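Local coordinates for protein histidinol-phosphatase (PDB 6NLR) that probably hydrolyses L-histidinol phosphate to L-histidinol and phosphate during histidine biosynthesis, at a trinuclear metal centre, at residues A155-L160 and M204-V209; E194-F199 and Y237-I242; C12-H17 and V38-L43; G91-Y96 and G256-G261. One frame throughout, in Å; residues are numbered along the deposited sequence.

Interaction 1: residues A155-L160 and M204-V209; sequences AQLAYL and MEKFRV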
# COMPACT_ATOMS: atom_id res chain seq x y z
N ALA A 155 14.71 4.49 11.42
CA ALA A 155 13.34 4.06 11.09
C ALA A 155 13.22 3.76 9.59
O ALA A 155 12.59 2.72 9.26
CB ALA A 155 12.33 5.09 11.52
N GLN A 156 13.82 4.61 8.73
CA GLN A 156 13.82 4.40 7.26
C GLN A 156 14.46 3.03 6.98
O GLN A 156 13.91 2.25 6.18
CB GLN A 156 14.63 5.46 6.51
CG GLN A 156 13.98 6.82 6.42
CD GLN A 156 14.90 7.86 5.83
OE1 GLN A 156 16.05 8.00 6.24
NE2 GLN A 156 14.40 8.61 4.86
N LEU A 157 15.60 2.77 7.61
CA LEU A 157 16.38 1.55 7.29
C LEU A 157 15.64 0.31 7.81
O LEU A 157 15.64 -0.72 7.11
CB LEU A 157 17.79 1.69 7.86
CG LEU A 157 18.65 2.73 7.16
CD1 LEU A 157 19.88 3.08 7.95
CD2 LEU A 157 19.01 2.23 5.79
N ALA A 158 14.99 0.41 8.98
CA ALA A 158 14.18 -0.73 9.51
C ALA A 158 12.98 -0.98 8.57
O ALA A 158 12.66 -2.14 8.26
CB ALA A 158 13.74 -0.43 10.89
N TYR A 159 12.36 0.09 8.11
CA TYR A 159 11.21 0.03 7.16
C TYR A 159 11.66 -0.67 5.87
O TYR A 159 10.97 -1.64 5.41
CB TYR A 159 10.67 1.43 6.90
CG TYR A 159 9.74 1.49 5.73
CD1 TYR A 159 8.41 1.07 5.85
CD2 TYR A 159 10.19 1.91 4.49
CE1 TYR A 159 7.56 1.08 4.75
CE2 TYR A 159 9.34 1.97 3.40
CZ TYR A 159 8.03 1.53 3.52
OH TYR A 159 7.21 1.57 2.42
N LEU A 160 12.77 -0.22 5.29
CA LEU A 160 13.25 -0.79 4.00
C LEU A 160 13.66 -2.26 4.19
O LEU A 160 13.49 -3.03 3.23
CB LEU A 160 14.38 0.07 3.43
CG LEU A 160 13.94 1.46 2.99
CD1 LEU A 160 15.13 2.28 2.52
CD2 LEU A 160 12.91 1.38 1.90
N MSE A 204 20.07 5.01 0.33
CA MSE A 204 20.09 4.91 -1.12
C MSE A 204 20.54 3.51 -1.57
O MSE A 204 19.98 2.97 -2.52
CB MSE A 204 20.99 5.97 -1.74
CG MSE A 204 20.37 7.35 -1.83
SE MSE A 204 18.54 7.32 -2.61
CE MSE A 204 18.75 6.30 -4.27
N GLU A 205 21.54 2.96 -0.88
CA GLU A 205 22.06 1.63 -1.18
C GLU A 205 20.97 0.57 -0.93
O GLU A 205 20.81 -0.34 -1.76
CB GLU A 205 23.30 1.34 -0.34
CG GLU A 205 23.91 -0.04 -0.58
CD GLU A 205 24.26 -0.39 -2.03
OE1 GLU A 205 24.50 0.54 -2.84
OE2 GLU A 205 24.30 -1.60 -2.36
N LYS A 206 20.21 0.73 0.16
CA LYS A 206 19.09 -0.18 0.49
C LYS A 206 18.03 -0.11 -0.62
O LYS A 206 17.50 -1.17 -0.99
CB LYS A 206 18.52 0.16 1.87
CG LYS A 206 18.84 -0.87 2.95
CD LYS A 206 17.90 -2.07 2.97
CE LYS A 206 17.98 -2.90 4.25
NZ LYS A 206 18.00 -2.04 5.47
N PHE A 207 17.70 1.08 -1.13
CA PHE A 207 16.76 1.22 -2.26
C PHE A 207 17.32 0.49 -3.50
O PHE A 207 16.55 -0.19 -4.19
CB PHE A 207 16.43 2.68 -2.55
CG PHE A 207 15.27 3.23 -1.77
CD1 PHE A 207 13.98 2.72 -1.93
CD2 PHE A 207 15.44 4.32 -0.93
CE1 PHE A 207 12.90 3.27 -1.26
CE2 PHE A 207 14.35 4.87 -0.25
CZ PHE A 207 13.08 4.34 -0.42
N ARG A 208 18.62 0.58 -3.76
CA ARG A 208 19.22 -0.05 -4.97
C ARG A 208 19.09 -1.57 -4.85
O ARG A 208 18.71 -2.20 -5.85
CB ARG A 208 20.69 0.37 -5.16
CG ARG A 208 20.82 1.76 -5.75
CD ARG A 208 22.19 2.10 -6.31
NE ARG A 208 23.16 2.11 -5.22
CZ ARG A 208 23.50 3.18 -4.49
NH1 ARG A 208 22.96 4.37 -4.71
NH2 ARG A 208 24.38 3.04 -3.51
N VAL A 209 19.34 -2.11 -3.65
CA VAL A 209 19.24 -3.57 -3.39
C VAL A 209 17.78 -3.99 -3.61
O VAL A 209 17.55 -4.99 -4.32
CB VAL A 209 19.75 -3.92 -1.97
CG1 VAL A 209 19.34 -5.32 -1.53
CG2 VAL A 209 21.27 -3.78 -1.89
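Leu160 sets its branched end against one face of the Phe207 ring, and both methyls lie on that same face. CD1 of Leu160 stands 4.0 Å from the Phe207 ring centroid, only 17° off the ring normal, which qualifies as a CH-pi contact; CD2 of Leu160 is shifted toward the rim and comes within 3.7 Å of CE1 of Phe207. The two side chains run at about a right angle, with the methyl end of the leucine over the ring face. Lys206 supplies the second half of the contact. Its CB lies 4.1 Å from CD1 of Leu160, while the bends at chi2 and chi4 bring the chain across so that CD packs on CB of Leu160 and the ammonium turns back to the other helix. There NZ of Lys206 donates to the carbonyl O of Leu157 over 3.2 Å, from a position tilted 31° out of the carbonyl plane. These residues join helices 152-168 and 201-217, which lead into the parallel strands 178-179 and 220-224 and belong to the outer layer of the TIM-barrel-like PHP fold. Over the two short segments the axes run almost parallel, 10° apart in direction, at a closest approach of 10.3 Å. Further out, Leu160 also touches Ile210, the residue that follows Val209 on helix 201-217, and Ile242 of helix 240-248 packs on Phe207. The ammonium of Lys206 also has a long, weak ion pair with Glu161. On helix 201-217, Arg208 forms a salt bridge with Glu205, its NH2 2.6 Å from OE1 of Glu205, and another with Glu201.

Interaction 2: residues E194-F199 and Y237-I242; sequences EDTSDF and YPPKKI
Apolar contact joins the segments, centred on the ring of Pro239. CG of Pro239 is shared by two neighbours: CG2 of Thr196 at 3.9 Å and CE2 of Phe199 at 4.0 Å. The approach to the phenyl ring is oblique. Thr196 presents its methyl because CG2 lies opposite the carbonyl carbon across the CA-CB bond, while OG1 sits between the backbone N and the carbonyl carbon (chi1 56°) and is hydrogen-bonded to Glu235. No hydrogen bond crosses between the two segments.

Polar bonds instead shape 194-199 internally. OD1 of Asp195 is gripped twice: by the backbone N of Ser197 at 2.9 Å on its anti side, closing an Asx turn, and by OG of Ser197 at 2.6 Å on its syn side. In the same segment the carbonyl O of Thr196 lies 4.2 Å above the centre of the Phe199 ring. The shape of 237-242 rests on backbone geometry: a cis peptide bond before Pro238 bends the chain just ahead of Pro239, which takes the N-cap position of the following helix.

The contact therefore ties the loop that enters helix 201-217 to the start of helix 240-248. Met204, a selenomethionine of helix 201-217, touches Phe199, Lys241 and Ile242, Gln156 of helix 152-168 meets Phe199, and Tyr237 is backbone-bonded to Asn224 at the end of strand 220-224.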
# COMPACT_ATOMS: atom_id res chain seq x y z
N GLU A 194 12.29 16.37 8.04
CA GLU A 194 12.89 15.52 6.99
C GLU A 194 12.11 15.72 5.70
O GLU A 194 10.91 16.12 5.76
CB GLU A 194 12.81 14.04 7.40
CG GLU A 194 13.70 13.69 8.58
CD GLU A 194 15.19 13.63 8.28
OE1 GLU A 194 15.58 13.80 7.09
OE2 GLU A 194 15.95 13.48 9.25
N ASP A 195 12.77 15.46 4.58
CA ASP A 195 12.19 15.48 3.22
C ASP A 195 13.05 14.54 2.35
O ASP A 195 14.01 13.91 2.87
CB ASP A 195 12.03 16.92 2.72
CG ASP A 195 13.33 17.69 2.62
OD1 ASP A 195 14.32 17.06 2.13
OD2 ASP A 195 13.37 18.89 3.03
N THR A 196 12.69 14.38 1.09
CA THR A 196 13.32 13.35 0.22
C THR A 196 14.59 13.95 -0.37
O THR A 196 15.27 13.21 -1.11
CB THR A 196 12.32 12.81 -0.81
OG1 THR A 196 11.80 13.90 -1.57
CG2 THR A 196 11.18 12.06 -0.15
N SER A 197 14.96 15.19 -0.04
CA SER A 197 16.14 15.85 -0.62
C SER A 197 17.43 15.21 -0.08
O SER A 197 18.49 15.47 -0.67
CB SER A 197 16.12 17.35 -0.41
OG SER A 197 16.52 17.69 0.91
N ASP A 198 17.41 14.49 1.04
CA ASP A 198 18.71 14.19 1.71
C ASP A 198 18.74 12.75 2.24
O ASP A 198 19.41 12.46 3.29
CB ASP A 198 19.03 15.29 2.74
CG ASP A 198 18.37 15.02 4.07
OD1 ASP A 198 17.18 14.59 4.07
OD2 ASP A 198 19.07 15.17 5.11
N PHE A 199 18.15 11.81 1.50
CA PHE A 199 18.36 10.35 1.74
C PHE A 199 19.87 10.09 1.90
O PHE A 199 20.63 10.49 1.02
CB PHE A 199 17.78 9.50 0.61
CG PHE A 199 16.28 9.40 0.58
CD1 PHE A 199 15.49 9.92 1.59
CD2 PHE A 199 15.65 8.76 -0.47
CE1 PHE A 199 14.10 9.83 1.54
CE2 PHE A 199 14.26 8.65 -0.51
CZ PHE A 199 13.50 9.19 0.49
N TYR A 237 4.92 8.20 -3.35
CA TYR A 237 5.60 6.96 -2.90
C TYR A 237 5.80 6.11 -4.14
O TYR A 237 4.82 5.55 -4.64
CB TYR A 237 4.79 6.17 -1.86
CG TYR A 237 4.14 6.92 -0.72
CD1 TYR A 237 4.88 7.47 0.31
CD2 TYR A 237 2.75 7.01 -0.61
CE1 TYR A 237 4.27 8.12 1.39
CE2 TYR A 237 2.12 7.61 0.48
CZ TYR A 237 2.89 8.15 1.49
OH TYR A 237 2.31 8.73 2.59
N PRO A 238 7.04 5.96 -4.67
CA PRO A 238 8.24 6.58 -4.13
C PRO A 238 8.48 7.96 -4.75
O PRO A 238 7.76 8.39 -5.65
CB PRO A 238 9.31 5.55 -4.51
CG PRO A 238 8.81 4.93 -5.82
CD PRO A 238 7.31 5.11 -5.83
N PRO A 239 9.51 8.70 -4.29
CA PRO A 239 9.91 9.95 -4.92
C PRO A 239 10.67 9.75 -6.25
O PRO A 239 11.09 8.67 -6.57
CB PRO A 239 10.83 10.61 -3.89
CG PRO A 239 11.33 9.51 -3.04
CD PRO A 239 10.34 8.37 -3.13
N LYS A 240 10.83 10.85 -6.97
CA LYS A 240 11.41 10.92 -8.33
C LYS A 240 12.75 10.17 -8.41
O LYS A 240 12.93 9.43 -9.36
CB LYS A 240 11.55 12.38 -8.74
CG LYS A 240 12.09 12.64 -10.14
CD LYS A 240 11.36 11.95 -11.23
CE LYS A 240 11.89 12.35 -12.59
NZ LYS A 240 11.78 13.80 -12.82
N LYS A 241 13.67 10.38 -7.48
CA LYS A 241 15.02 9.73 -7.55
C LYS A 241 14.84 8.20 -7.63
O LYS A 241 15.50 7.56 -8.47
CB LYS A 241 15.89 10.10 -6.34
CG LYS A 241 17.37 9.82 -6.54
CD LYS A 241 18.22 10.03 -5.30
CE LYS A 241 19.70 9.87 -5.60
NZ LYS A 241 20.56 10.49 -4.57
N ILE A 242 13.92 7.64 -6.85
CA ILE A 242 13.67 6.17 -6.84
C ILE A 242 12.97 5.78 -8.14
O ILE A 242 13.37 4.76 -8.73
CB ILE A 242 12.87 5.75 -5.60
CG1 ILE A 242 13.54 6.20 -4.29
CG2 ILE A 242 12.55 4.26 -5.64
CD1 ILE A 242 15.00 5.92 -4.17

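Interaction 3: residues C12-H17 and V38-L43; sequences CPHGTH and VEHAPL. With MN (manganese (II) ion), chain D.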
# COMPACT_ATOMS: atom_id res chain seq x y z
N CYS A 12 -13.71 -0.69 4.05
CA CYS A 12 -12.54 -0.17 4.78
C CYS A 12 -13.03 0.58 6.02
O CYS A 12 -13.61 1.65 5.88
CB CYS A 12 -11.72 0.76 3.90
SG CYS A 12 -10.25 1.36 4.76
N PRO A 13 -12.79 0.09 7.25
CA PRO A 13 -13.31 0.75 8.45
C PRO A 13 -12.75 2.17 8.68
O PRO A 13 -13.43 2.95 9.27
CB PRO A 13 -12.94 -0.19 9.63
CG PRO A 13 -12.51 -1.50 8.96
CD PRO A 13 -12.00 -1.11 7.58
N HIS A 14 -11.57 2.51 8.15
CA HIS A 14 -10.94 3.85 8.32
C HIS A 14 -11.16 4.73 7.08
O HIS A 14 -10.58 5.82 7.04
CB HIS A 14 -9.45 3.72 8.64
CG HIS A 14 -8.65 2.93 7.66
ND1 HIS A 14 -8.03 3.48 6.56
CD2 HIS A 14 -8.34 1.62 7.64
CE1 HIS A 14 -7.40 2.54 5.90
NE2 HIS A 14 -7.57 1.38 6.53
N GLY A 15 -11.94 4.29 6.09
CA GLY A 15 -12.20 5.09 4.88
C GLY A 15 -13.32 6.09 5.11
O GLY A 15 -13.78 6.22 6.27
N THR A 16 -13.79 6.74 4.04
CA THR A 16 -14.90 7.73 4.09
C THR A 16 -16.24 7.02 4.23
O THR A 16 -17.23 7.71 4.51
CB THR A 16 -14.93 8.58 2.81
OG1 THR A 16 -15.16 7.67 1.72
CG2 THR A 16 -13.65 9.37 2.60
N HIS A 17 -16.31 5.70 3.95
CA HIS A 17 -17.57 4.92 3.87
C HIS A 17 -18.36 5.33 2.61
O HIS A 17 -19.56 4.97 2.53
CB HIS A 17 -18.41 5.06 5.16
CG HIS A 17 -17.66 4.54 6.34
ND1 HIS A 17 -17.19 5.36 7.35
CD2 HIS A 17 -17.22 3.30 6.61
CE1 HIS A 17 -16.53 4.62 8.22
NE2 HIS A 17 -16.53 3.36 7.79
N VAL A 38 -8.68 -3.08 -4.25
CA VAL A 38 -7.72 -3.86 -3.45
C VAL A 38 -7.92 -3.48 -1.99
O VAL A 38 -7.08 -2.75 -1.40
CB VAL A 38 -6.28 -3.69 -3.99
CG1 VAL A 38 -6.11 -4.50 -5.27
CG2 VAL A 38 -5.92 -2.24 -4.24
N GLU A 39 -9.01 -3.95 -1.42
CA GLU A 39 -9.39 -3.63 -0.03
C GLU A 39 -8.37 -4.27 0.92
O GLU A 39 -7.79 -5.34 0.58
CB GLU A 39 -10.81 -4.09 0.24
CG GLU A 39 -11.35 -3.51 1.52
CD GLU A 39 -11.15 -2.00 1.60
OE1 GLU A 39 -11.99 -1.28 1.05
OE2 GLU A 39 -10.13 -1.58 2.19
N HIS A 40 -8.17 -3.66 2.09
CA HIS A 40 -7.29 -4.25 3.14
C HIS A 40 -7.75 -5.66 3.51
O HIS A 40 -8.93 -5.82 3.89
CB HIS A 40 -7.31 -3.37 4.38
CG HIS A 40 -6.75 -2.03 4.10
ND1 HIS A 40 -5.40 -1.84 3.93
CD2 HIS A 40 -7.35 -0.83 3.98
CE1 HIS A 40 -5.18 -0.55 3.72
NE2 HIS A 40 -6.36 0.08 3.74
N ALA A 41 -6.85 -6.64 3.42
CA ALA A 41 -7.13 -8.03 3.86
C ALA A 41 -7.27 -8.03 5.37
O ALA A 41 -6.55 -7.30 6.04
CB ALA A 41 -6.03 -8.96 3.43
N PRO A 42 -8.17 -8.85 5.95
CA PRO A 42 -8.24 -9.03 7.40
C PRO A 42 -6.89 -9.37 8.05
O PRO A 42 -6.13 -10.15 7.47
CB PRO A 42 -9.21 -10.21 7.56
CG PRO A 42 -10.10 -10.13 6.34
CD PRO A 42 -9.18 -9.64 5.23
N LEU A 43 -6.59 -8.78 9.21
CA LEU A 43 -5.31 -9.06 9.94
C LEU A 43 -5.41 -10.41 10.65
O LEU A 43 -6.51 -10.81 10.98
CB LEU A 43 -5.02 -7.97 10.95
CG LEU A 43 -4.85 -6.57 10.38
CD1 LEU A 43 -4.60 -5.58 11.51
CD2 LEU A 43 -3.72 -6.53 9.39
MN MN D . -6.68 2.19 3.93
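OE2 of Glu39, pressed against CB of Cys12 at 3.3 Å, is held by two donors: the backbone N of His40 at 2.9 Å, on the anti side of the carboxylate, and ND1 of His8. The other oxygen, OE1, is bonded to Thr9. These bonds fix the rotation of the carboxylate, and through His8, a cobalt ligand, Glu39 acts as a second-shell residue of the metal centre. SG of Cys12 lies anti to its own backbone N (chi1 -178°), which carries the sulfur to the edge of the His40 ring, 3.7 Å from CD2 of His40. The same sulfur lies over the centre of the His14 ring, 3.2 Å above its plane. Cys12 opens a type I beta turn closed by the bond from Gly15 N to Cys12 O. This turn follows strand 3-7, whereas His40 ends strand 34-40; both place their residues at the metal-bearing end of the PHP barrel. NE2 of His40 binds a manganese ion at 2.1 Å, and His14 and His260 are the other protein residues of that site. Which His14 ring atom serves the metal is doubtful, since the ring orientation puts the carbon CE1 nearest the ion. The imidazole planes of His14 and His40 stand at 50° to each other as the two rings converge on the same manganese. His8 stacks on the His40 ring. A sulfate in the active site, consistent with a site for the substrate phosphate, lies about 3 Å (nearest atoms) from the His14 side chain.

Interaction 4: residues G91-Y96 and G256-G261; sequences GFEVDY and GSDSHG. With CO (cobalt (II) ion), chain F; MN (manganese (II) ion), chain E; MN (manganese (II) ion), chain D.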
# COMPACT_ATOMS: atom_id res chain seq x y z
N GLY A 91 -9.24 -7.61 -5.68
CA GLY A 91 -8.25 -8.30 -4.85
C GLY A 91 -8.09 -7.61 -3.53
O GLY A 91 -9.07 -7.01 -3.03
N PHE A 92 -6.90 -7.72 -2.96
CA PHE A 92 -6.60 -7.15 -1.63
C PHE A 92 -5.32 -6.35 -1.68
O PHE A 92 -4.39 -6.68 -2.46
CB PHE A 92 -6.43 -8.29 -0.62
CG PHE A 92 -7.67 -9.11 -0.44
CD1 PHE A 92 -8.75 -8.62 0.29
CD2 PHE A 92 -7.78 -10.36 -1.04
CE1 PHE A 92 -9.91 -9.37 0.43
CE2 PHE A 92 -8.93 -11.12 -0.86
CZ PHE A 92 -9.98 -10.62 -0.12
N GLU A 93 -5.27 -5.33 -0.82
CA GLU A 93 -4.02 -4.79 -0.27
C GLU A 93 -3.69 -5.70 0.91
O GLU A 93 -4.37 -5.62 1.96
CB GLU A 93 -4.13 -3.33 0.15
CG GLU A 93 -2.77 -2.76 0.49
CD GLU A 93 -2.76 -1.31 0.92
OE1 GLU A 93 -3.86 -0.72 0.98
OE2 GLU A 93 -1.66 -0.77 1.19
N VAL A 94 -2.72 -6.58 0.69
CA VAL A 94 -2.30 -7.62 1.65
C VAL A 94 -1.20 -7.03 2.52
O VAL A 94 -0.18 -6.59 1.98
CB VAL A 94 -1.86 -8.89 0.92
CG1 VAL A 94 -1.48 -9.98 1.90
CG2 VAL A 94 -2.95 -9.38 -0.03
N ASP A 95 -1.39 -7.03 3.84
CA ASP A 95 -0.32 -6.68 4.79
C ASP A 95 0.76 -7.76 4.71
O ASP A 95 0.42 -8.96 4.82
CB ASP A 95 -0.85 -6.54 6.22
CG ASP A 95 -1.41 -5.16 6.46
OD1 ASP A 95 -0.60 -4.25 6.82
OD2 ASP A 95 -2.61 -5.00 6.22
N TYR A 96 2.01 -7.34 4.54
CA TYR A 96 3.18 -8.17 4.90
C TYR A 96 3.33 -8.03 6.42
O TYR A 96 3.62 -6.93 6.93
CB TYR A 96 4.44 -7.81 4.11
CG TYR A 96 5.55 -8.76 4.45
CD1 TYR A 96 5.48 -10.09 4.05
CD2 TYR A 96 6.60 -8.38 5.27
CE1 TYR A 96 6.46 -11.00 4.42
CE2 TYR A 96 7.59 -9.27 5.62
CZ TYR A 96 7.52 -10.58 5.20
OH TYR A 96 8.48 -11.46 5.56
N GLY A 256 -1.45 4.45 -8.55
CA GLY A 256 -2.35 4.10 -7.44
C GLY A 256 -2.76 5.36 -6.69
O GLY A 256 -1.85 5.99 -6.11
N SER A 257 -4.05 5.71 -6.73
CA SER A 257 -4.65 6.86 -6.01
C SER A 257 -4.71 6.57 -4.51
O SER A 257 -4.77 7.51 -3.72
CB SER A 257 -6.04 7.16 -6.53
OG SER A 257 -6.93 6.06 -6.29
N ASP A 258 -4.74 5.30 -4.13
CA ASP A 258 -5.06 4.87 -2.74
C ASP A 258 -6.38 5.51 -2.29
O ASP A 258 -6.47 5.95 -1.13
CB ASP A 258 -3.90 5.20 -1.80
CG ASP A 258 -3.63 4.09 -0.81
OD1 ASP A 258 -4.57 3.34 -0.50
OD2 ASP A 258 -2.47 3.95 -0.40
N SER A 259 -7.37 5.59 -3.17
CA SER A 259 -8.65 6.31 -2.93
C SER A 259 -9.43 5.63 -1.80
O SER A 259 -9.61 4.39 -1.86
CB SER A 259 -9.45 6.41 -4.20
OG SER A 259 -8.86 7.35 -5.09
N HIS A 260 -9.86 6.40 -0.80
CA HIS A 260 -10.74 5.94 0.31
C HIS A 260 -12.12 6.60 0.19
O HIS A 260 -12.98 6.39 1.10
CB HIS A 260 -10.03 6.20 1.63
CG HIS A 260 -8.97 5.19 1.89
ND1 HIS A 260 -7.78 5.17 1.19
CD2 HIS A 260 -8.91 4.16 2.75
CE1 HIS A 260 -7.03 4.18 1.63
NE2 HIS A 260 -7.69 3.53 2.57
N GLY A 261 -12.35 7.31 -0.91
CA GLY A 261 -13.60 8.01 -1.21
C GLY A 261 -13.58 8.62 -2.59
O GLY A 261 -12.53 8.59 -3.25
CO CO F . -4.18 1.31 0.31
MN MN E . -1.29 0.89 2.37
MN MN D . -6.68 2.19 3.93
O HOH W 1 -2.17 1.79 1.09
O HOH W 2 -0.67 2.85 3.46
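Glu93 and Asp258 face each other across metal from backbones that never meet: their CA atoms, the nearest pair between the segments, are 10.0 Å apart. Segment 91-96 lies on the end of strand 87-95, bonded through its backbone to neighbours on either side, Glu39 and Ala41 by way of Glu93, Val119 by way of Phe92 and Val94. Segment 256-261 is the loop after strand 253-256, and Asp258 turns it in a left-handed conformation (phi 53°, psi 40°). Both deliver ligands to the trinuclear centre of this PHP-family, TIM-barrel-like protein. Glu93 is fully extended, with CG anti to the backbone N (chi1 -171°), and its carboxylate bridges two ions: OE1 of Glu93 binds cobalt at 2.2 Å and OE2 of Glu93 binds a manganese at 2.1 Å. OD1 of Asp258 reaches the same cobalt at 2.2 Å. The two acidic oxygens, OE1 of Glu93 and OD1 of Asp258, stay 4.4 Å apart with the cation between them, which probably offsets their like charges. His6 and His8 add to the cobalt shell, and His123 and His181 to that of the manganese. Water 1 bridges these two ions and donates to OD2 of Asp258 over 2.6 Å. Further hydrogen bonds come from outside the segments, with Ser121 for Glu93 and Asn224 for Asp258. His260 serves the other manganese, which His14 and His40 share. Its ring is oriented from behind: ND1 of His260 donates, nearly in the ring plane, to the carbonyl O of Asp258 at 2.8 Å, directing NE2 of His260 onto the ion at 2.2 Å.

Interactions 3 and 4 form the buried centre, their midpoints 8 Å apart. Strands 34-40 and 87-95 are sheet neighbours, and His40 and His260 share one manganese. A backbone bond from Glu93 N to Glu39 O and a probable bond between Thr16 OG1 and His260 O also join them. Interactions 1 and 2 are partly buried contacts toward the periphery, each centred about 17 Å from the chain centre. They touch where Phe207 meets Ile242 and Phe199, linking helices 152-168, 201-217 and 240-248. Their chemistry is mainly apolar, with a single lysine-to-carbonyl bond in interaction 1, whereas the inner pair depends on metal coordination and second-shell hydrogen bonds.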